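Local coordinates for protein NADA (Neisseria meningitidis, PDB 4CJD) that probably adheres to human epithelial cells and induces their uptake of the bacterium, as a trimeric autotransporter of the meningococcal surface, at residues F30-I36 with P48-V54; I12-A16 with I39-P44. All coordinates share one frame; numbering follows the deposited sequence.

Overall arrangement
Both contacts lie in the head domain of the adhesin, their centres about 20 Å apart and at opposite ends of one antiparallel hairpin, strands 35-40 and 43-48. Interaction 1 is at the open end, where the chain enters and leaves the hairpin and runs on into helix 51-56. Interaction 2 is at the turn end, which packs on helix 9-28. Along the chain the segments alternate: 12-16, 30-36, 39-44, 48-54. The hairpin is thus tied to the chain around it at one end and laid against the N-terminal helix at the other. That helix packs on its copies in the homotrimer, whereas interaction 1 stays within a single subunit.

Interaction 1 of 2, residues F30-I36 with P48-V54; sequences FKVGDTI and PATEDDV. Unlike the reference sequence in segment 48-54: Pro48 (reference Thr).
Two backbone hydrogen bonds join Gly33 and Asp34 to Ala49. Gly33 N donates a hydrogen bond to Ala49 O at 2.8 Å. Ala49 N in turn reaches Asp34 O at 2.7 Å, in a nearly straight bond (172° at the hydrogen). The apolar contacts gather round Ala49, whose methyl points into the 30-36 segment. Ile36 CD1 touches Ala49 CB at 3.6 Å and also lies against the carboxylate of Asp53. The Phe30 ring meets Ala49 CB and Asp53 O at its edge. Its CE2 lies 3.7 Å from Val54 CG2. With chi1 at 66°, Phe30 CG sits between its own backbone N and carbonyl carbon, and the ring reaches Val54 from there. Val32 CG2 packs on the same Val54 methyl. It also meets Glu51 OE1, the two side chains crossing at about a right angle.

These contacts close the open end of a beta hairpin in the head domain: Thr35 and Pro48 form a non-hydrogen-bonded antiparallel pair, and a type II turn runs from Lys31 to Asp34. Polar side chains brace the bends on each side. Lys31 NZ makes a salt bridge to Asp34 OD1 (3.0 Å). Thr50 is the N-cap of helix 51-56; its backbone N-H is held by the anti lone pair of Asp53 OD2. Asp53 OD1 forms a salt bridge with Arg47.

Interaction 2 of 2, residues I12-A16 with I39-P44; sequences IAKAA and IENGQP. Unlike the reference sequence in segment 39-44: Glu40 (reference Asn), Gln43 (reference Lys), Pro44 (reference Ile).
Lys14 reaches from the helix to the hairpin turn and gives a hydrogen bond from NZ to Gln43 OE1, at 2.7 Å. The donor lies in the plane of the amide carbonyl, on a lone pair of the oxygen, with a C=O...N angle of 137°. Lys14 is extended beyond CG, which carries the ammonium group out to the amide. Gln43 CB points away from the helix. Its chain bends at chi2 (-42°) and brings the amide back toward the lysine. The two side chains cross obliquely. Lys14 NZ also forms a salt bridge with Asp10, so a carboxylate on its own helix and a neutral amide on the hairpin share the ammonium group.

The closer packing lies beside this bond. The methylene chain of Lys14 passes Pro44 CD, one corner of the proline ring, with Lys14 CD 3.9 Å from Pro44 CD. Lys14 CB is at a similar distance from the same ring carbon. On the neighbouring strand Ile39 CD1 rests against the helix backbone, 3.7 Å from Lys14 O and 3.9 Å from Ala15 CA.

The fold here is a two-stranded antiparallel hairpin set against helix 9-28 of the head domain. A type I' turn from Glu40 to Gln43 links its strands, and Ile39 and Pro44 both also touch Val18 on the helix.

Toward the edge the contact is looser. The side chain of Ala15 stands off, with CB 4.5 Å from Ile39 CG1. The outer part of the turn, at Glu40 and Asn41, is exposed. Across the helix from the hairpin, Ala13 and Ala16 are buried against the other two subunits of the trimer.

Interaction 1 of 2, residues F30-I36 with P48-V54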
ATOM      1  N   PHE A  30      11.433   7.991  30.865  1.00 14.62           N
ATOM      2  CA  PHE A  30      11.342   8.812  32.067  1.00 13.40           C
ATOM      3  C   PHE A  30      10.416   9.979  31.794  1.00 14.43           C
ATOM      4  O   PHE A  30      10.001  10.244  30.633  1.00 13.92           O
ATOM      5  CB  PHE A  30      12.728   9.311  32.535  1.00 14.00           C
ATOM      6  CG  PHE A  30      13.373  10.283  31.562  1.00 18.99           C
ATOM      7  CD1 PHE A  30      14.011   9.805  30.410  1.00 16.92           C
ATOM      8  CD2 PHE A  30      13.321  11.661  31.784  1.00 14.61           C
ATOM      9  CE1 PHE A  30      14.604  10.683  29.493  1.00 13.48           C
ATOM     10  CE2 PHE A  30      13.913  12.572  30.868  1.00 14.67           C
ATOM     11  CZ  PHE A  30      14.575  12.077  29.730  1.00 14.04           C
ATOM     12  N   LYS A  31      10.049  10.670  32.857  1.00 15.47           N
ATOM     13  CA  LYS A  31       9.088  11.761  32.725  1.00 14.73           C
ATOM     14  C   LYS A  31       9.496  12.900  33.606  1.00 15.78           C
ATOM     15  O   LYS A  31      10.402  12.760  34.457  1.00 16.32           O
ATOM     16  CB  LYS A  31       7.703  11.281  33.107  1.00 14.78           C
ATOM     17  CG  LYS A  31       7.564  10.956  34.591  1.00 15.58           C
ATOM     18  CD  LYS A  31       6.179  10.301  34.821  1.00 16.35           C
ATOM     19  CE  LYS A  31       5.870  10.076  36.261  1.00 21.56           C
ATOM     20  NZ  LYS A  31       6.832   9.160  36.904  1.00 22.39           N
ATOM     21  N   VAL A  32       8.810  14.033  33.432  1.00 16.41           N
ATOM     22  CA  VAL A  32       9.115  15.211  34.207  1.00 17.36           C
ATOM     23  C   VAL A  32       9.010  14.855  35.678  1.00 18.18           C
ATOM     24  O   VAL A  32       8.044  14.197  36.130  1.00 18.14           O
ATOM     25  CB  VAL A  32       8.188  16.392  33.868  1.00 17.82           C
ATOM     26  CG1 VAL A  32       8.437  17.614  34.851  1.00 19.26           C
ATOM     27  CG2 VAL A  32       8.340  16.814  32.363  1.00 17.14           C
ATOM     28  N   GLY A  33      10.043  15.247  36.409  1.00 19.00           N
ATOM     29  CA  GLY A  33      10.099  15.003  37.828  1.00 19.97           C
ATOM     30  C   GLY A  33      10.803  13.728  38.250  1.00 27.80           C
ATOM     31  O   GLY A  33      11.110  13.568  39.438  1.00 28.23           O
ATOM     32  N   ASP A  34      11.044  12.809  37.311  1.00 19.87           N
ATOM     33  CA  ASP A  34      11.897  11.653  37.614  1.00 18.25           C
ATOM     34  C   ASP A  34      13.331  12.107  37.938  1.00 25.72           C
ATOM     35  O   ASP A  34      13.829  13.080  37.377  1.00 22.57           O
ATOM     36  CB  ASP A  34      11.947  10.661  36.463  1.00 16.94           C
ATOM     37  CG  ASP A  34      10.650   9.903  36.268  1.00 17.02           C
ATOM     38  OD1 ASP A  34       9.681  10.067  37.024  1.00 20.34           O
ATOM     39  OD2 ASP A  34      10.596   9.167  35.299  1.00 16.69           O
ATOM     40  N   THR A  35      13.999  11.401  38.840  1.00 20.33           N
ATOM     41  CA  THR A  35      15.372  11.760  39.159  1.00 20.32           C
ATOM     42  C   THR A  35      16.283  11.341  38.015  1.00 19.46           C
ATOM     43  O   THR A  35      16.178  10.228  37.469  1.00 18.49           O
ATOM     44  CB  THR A  35      15.861  11.090  40.467  1.00 28.93           C
ATOM     45  OG1 THR A  35      14.930  11.365  41.508  1.00 29.80           O
ATOM     46  CG2 THR A  35      17.268  11.618  40.887  1.00 22.88           C
ATOM     47  N   ILE A  36      17.152  12.250  37.629  1.00 19.91           N
ATOM     48  CA  ILE A  36      18.217  11.950  36.684  1.00 19.45           C
ATOM     49  C   ILE A  36      19.534  11.906  37.499  1.00 26.07           C
ATOM     50  O   ILE A  36      19.803  12.821  38.263  1.00 26.54           O
ATOM     51  CB  ILE A  36      18.301  13.006  35.607  1.00 21.29           C
ATOM     52  CG1 ILE A  36      17.184  12.789  34.565  1.00 21.37           C
ATOM     53  CG2 ILE A  36      19.728  12.991  34.931  1.00 25.19           C
ATOM     54  CD1 ILE A  36      17.033  14.043  33.649  1.00 23.63           C
ATOM     55  N   PRO A  48      16.021  16.638  39.438  1.00 23.66           N
ATOM     56  CA  PRO A  48      14.778  16.275  38.756  1.00 24.64           C
ATOM     57  C   PRO A  48      14.802  16.517  37.251  1.00 21.33           C
ATOM     58  O   PRO A  48      15.274  17.524  36.789  1.00 21.80           O
ATOM     59  CB  PRO A  48      13.717  17.160  39.431  1.00 23.32           C
ATOM     60  CG  PRO A  48      14.470  18.026  40.412  1.00 25.05           C
ATOM     61  CD  PRO A  48      15.917  17.907  40.167  1.00 25.19           C
ATOM     62  N   ALA A  49      14.310  15.550  36.488  1.00 19.98           N
ATOM     63  CA  ALA A  49      14.069  15.777  35.060  1.00 21.20           C
ATOM     64  C   ALA A  49      13.085  16.952  34.840  1.00 27.43           C
ATOM     65  O   ALA A  49      12.017  17.011  35.462  1.00 23.69           O
ATOM     66  CB  ALA A  49      13.550  14.524  34.416  1.00 17.70           C
ATOM     67  N   THR A  50      13.470  17.898  33.988  1.00 19.52           N
ATOM     68  CA  THR A  50      12.603  18.984  33.583  1.00 19.83           C
ATOM     69  C   THR A  50      12.010  18.635  32.241  1.00 18.61           C
ATOM     70  O   THR A  50      12.463  17.696  31.595  1.00 17.67           O
ATOM     71  CB  THR A  50      13.356  20.292  33.393  1.00 21.61           C
ATOM     72  OG1 THR A  50      14.253  20.101  32.282  1.00 23.68           O
ATOM     73  CG2 THR A  50      14.121  20.696  34.671  1.00 22.27           C
ATOM     74  N   GLU A  51      11.076  19.439  31.761  1.00 18.75           N
ATOM     75  CA  GLU A  51      10.571  19.226  30.416  1.00 18.16           C
ATOM     76  C   GLU A  51      11.701  19.404  29.352  1.00 25.78           C
ATOM     77  O   GLU A  51      11.673  18.713  28.341  1.00 22.40           O
ATOM     78  CB  GLU A  51       9.375  20.146  30.176  1.00 18.31           C
ATOM     79  CG  GLU A  51       8.737  20.053  28.782  1.00 23.11           C
ATOM     80  CD  GLU A  51       8.198  18.659  28.412  1.00 31.10           C
ATOM     81  OE1 GLU A  51       7.973  17.792  29.294  1.00 28.36           O
ATOM     82  OE2 GLU A  51       7.989  18.440  27.200  1.00 33.98           O
ATOM     83  N   ASP A  52      12.706  20.269  29.597  1.00 18.48           N
ATOM     84  CA  ASP A  52      13.825  20.398  28.678  1.00 18.40           C
ATOM     85  C   ASP A  52      14.558  19.058  28.535  1.00 19.64           C
ATOM     86  O   ASP A  52      14.971  18.716  27.446  1.00 23.26           O
ATOM     87  CB  ASP A  52      14.857  21.443  29.122  1.00 22.12           C
ATOM     88  CG  ASP A  52      14.375  22.894  28.978  1.00 36.51           C
ATOM     89  OD1 ASP A  52      13.445  23.180  28.200  1.00 32.57           O
ATOM     90  OD2 ASP A  52      14.969  23.760  29.665  1.00 42.56           O
ATOM     91  N   ASP A  53      14.782  18.350  29.647  1.00 18.23           N
ATOM     92  CA  ASP A  53      15.462  17.053  29.606  1.00 19.85           C
ATOM     93  C   ASP A  53      14.674  16.043  28.828  1.00 19.31           C
ATOM     94  O   ASP A  53      15.231  15.217  28.109  1.00 16.22           O
ATOM     95  CB  ASP A  53      15.678  16.461  30.991  1.00 20.20           C
ATOM     96  CG  ASP A  53      16.607  17.263  31.827  1.00 24.25           C
ATOM     97  OD1 ASP A  53      17.753  17.472  31.398  1.00 25.61           O
ATOM     98  OD2 ASP A  53      16.181  17.690  32.923  1.00 24.71           O
ATOM     99  N   VAL A  54      13.373  16.079  29.020  1.00 15.52           N
ATOM    100  CA  VAL A  54      12.493  15.186  28.302  1.00 19.89           C
ATOM    101  C   VAL A  54      12.569  15.446  26.790  1.00 18.80           C
ATOM    102  O   VAL A  54      12.722  14.509  26.003  1.00 17.62           O
ATOM    103  CB  VAL A  54      11.055  15.322  28.790  1.00 17.94           C
ATOM    104  CG1 VAL A  54      10.080  14.741  27.736  1.00 17.64           C
ATOM    105  CG2 VAL A  54      10.889  14.643  30.184  1.00 14.85           C
TER

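Interaction 2 of 2, residues I12-A16 with I39-P44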
ATOM      1  N   ILE A  12      33.920   2.694  41.763  1.00 34.55           N
ATOM      2  CA  ILE A  12      33.538   1.818  40.656  1.00 30.30           C
ATOM      3  C   ILE A  12      32.098   1.364  40.824  1.00 28.91           C
ATOM      4  O   ILE A  12      31.283   1.456  39.895  1.00 27.34           O
ATOM      5  CB  ILE A  12      34.490   0.580  40.563  1.00 35.36           C
ATOM      6  CG1 ILE A  12      35.905   1.041  40.192  1.00 34.12           C
ATOM      7  CG2 ILE A  12      33.948  -0.436  39.551  1.00 29.44           C
ATOM      8  CD1 ILE A  12      36.993  -0.063  40.216  1.00 34.64           C
ATOM      9  N   ALA A  13      31.783   0.883  42.021  1.00 29.59           N
ATOM     10  CA  ALA A  13      30.447   0.392  42.334  1.00 35.40           C
ATOM     11  C   ALA A  13      29.396   1.475  42.098  1.00 27.59           C
ATOM     12  O   ALA A  13      28.341   1.209  41.542  1.00 26.16           O
ATOM     13  CB  ALA A  13      30.388  -0.103  43.770  1.00 29.82           C
ATOM     14  N   LYS A  14      29.696   2.698  42.534  1.00 37.29           N
ATOM     15  CA  LYS A  14      28.735   3.807  42.413  1.00 27.85           C
ATOM     16  C   LYS A  14      28.574   4.233  40.973  1.00 26.50           C
ATOM     17  O   LYS A  14      27.480   4.567  40.530  1.00 25.31           O
ATOM     18  CB  LYS A  14      29.187   4.983  43.294  1.00 32.49           C
ATOM     19  CG  LYS A  14      28.942   4.710  44.776  1.00 30.66           C
ATOM     20  CD  LYS A  14      29.706   5.655  45.693  1.00 37.58           C
ATOM     21  CE  LYS A  14      29.039   5.718  47.060  1.00 37.67           C
ATOM     22  NZ  LYS A  14      29.938   6.381  48.072  1.00 38.65           N
ATOM     23  N   ALA A  15      29.669   4.193  40.224  1.00 29.87           N
ATOM     24  CA  ALA A  15      29.601   4.535  38.815  1.00 29.22           C
ATOM     25  C   ALA A  15      28.802   3.472  38.059  1.00 24.07           C
ATOM     26  O   ALA A  15      28.053   3.778  37.135  1.00 22.82           O
ATOM     27  CB  ALA A  15      31.018   4.680  38.230  1.00 32.39           C
ATOM     28  N   ALA A  16      28.965   2.215  38.453  1.00 24.25           N
ATOM     29  CA  ALA A  16      28.160   1.141  37.853  1.00 22.96           C
ATOM     30  C   ALA A  16      26.671   1.321  38.188  1.00 22.09           C
ATOM     31  O   ALA A  16      25.795   1.238  37.318  1.00 24.45           O
ATOM     32  CB  ALA A  16      28.679  -0.240  38.331  1.00 23.59           C
ATOM     33  N   ILE A  39      27.417  11.169  38.110  1.00 32.37           N
ATOM     34  CA  ILE A  39      28.466  11.011  39.084  1.00 36.34           C
ATOM     35  C   ILE A  39      29.185  12.340  39.190  1.00 40.36           C
ATOM     36  O   ILE A  39      29.543  12.927  38.166  1.00 41.43           O
ATOM     37  CB  ILE A  39      29.451   9.911  38.666  1.00 35.44           C
ATOM     38  CG1 ILE A  39      28.832   8.521  38.852  1.00 31.39           C
ATOM     39  CG2 ILE A  39      30.751  10.055  39.442  1.00 32.65           C
ATOM     40  CD1 ILE A  39      28.870   8.029  40.312  1.00 32.61           C
ATOM     41  N   GLU A  40      29.371  12.817  40.419  1.00 41.83           N
ATOM     42  CA  GLU A  40      30.095  14.055  40.674  1.00 49.44           C
ATOM     43  C   GLU A  40      30.968  13.888  41.918  1.00 52.19           C
ATOM     44  O   GLU A  40      30.491  13.437  42.968  1.00 47.06           O
ATOM     45  CB  GLU A  40      29.125  15.224  40.850  1.00 53.62           C
ATOM     46  CG  GLU A  40      28.338  15.562  39.597  1.00 58.75           C
ATOM     47  CD  GLU A  40      27.199  16.529  39.868  1.00 66.79           C
ATOM     48  OE1 GLU A  40      27.199  17.145  40.964  1.00 73.57           O
ATOM     49  OE2 GLU A  40      26.308  16.666  38.992  1.00 64.15           O
ATOM     50  N   ASN A  41      32.247  14.237  41.797  1.00 58.96           N
ATOM     51  CA  ASN A  41      33.199  13.977  42.868  1.00 64.46           C
ATOM     52  C   ASN A  41      33.103  12.507  43.257  1.00 59.64           C
ATOM     53  O   ASN A  41      33.057  12.172  44.449  1.00 59.99           O
ATOM     54  CB  ASN A  41      32.934  14.877  44.084  1.00 75.08           C
ATOM     55  CG  ASN A  41      32.785  16.349  43.712  1.00 85.92           C
ATOM     56  OD1 ASN A  41      33.193  16.780  42.631  1.00 89.31           O
ATOM     57  ND2 ASN A  41      32.203  17.128  44.620  1.00 90.30           N
ATOM     58  N   GLY A  42      33.005  11.639  42.245  1.00 52.83           N
ATOM     59  CA  GLY A  42      32.885  10.206  42.462  1.00 47.00           C
ATOM     60  C   GLY A  42      31.666   9.763  43.262  1.00 47.77           C
ATOM     61  O   GLY A  42      31.556   8.578  43.650  1.00 43.58           O
ATOM     62  N   GLN A  43      30.754  10.705  43.528  1.00 46.30           N
ATOM     63  CA  GLN A  43      29.507  10.385  44.218  1.00 43.04           C
ATOM     64  C   GLN A  43      28.331  10.494  43.239  1.00 40.47           C
ATOM     65  O   GLN A  43      28.330  11.348  42.352  1.00 43.91           O
ATOM     66  CB  GLN A  43      29.288  11.307  45.431  1.00 46.41           C
ATOM     67  CG  GLN A  43      30.347  11.179  46.551  1.00 51.05           C
ATOM     68  CD  GLN A  43      30.729   9.734  46.825  1.00 53.00           C
ATOM     69  OE1 GLN A  43      29.915   8.925  47.292  1.00 47.37           O
ATOM     70  NE2 GLN A  43      31.968   9.395  46.501  1.00 58.92           N
ATOM     71  N   PRO A  44      27.328   9.622  43.394  1.00 36.95           N
ATOM     72  CA  PRO A  44      26.086   9.772  42.624  1.00 37.85           C
ATOM     73  C   PRO A  44      25.320  11.030  43.038  1.00 41.46           C
ATOM     74  O   PRO A  44      25.230  11.344  44.222  1.00 42.69           O
ATOM     75  CB  PRO A  44      25.295   8.511  42.972  1.00 34.70           C
ATOM     76  CG  PRO A  44      25.933   7.953  44.184  1.00 38.06           C
ATOM     77  CD  PRO A  44      27.346   8.390  44.199  1.00 38.68           C
TER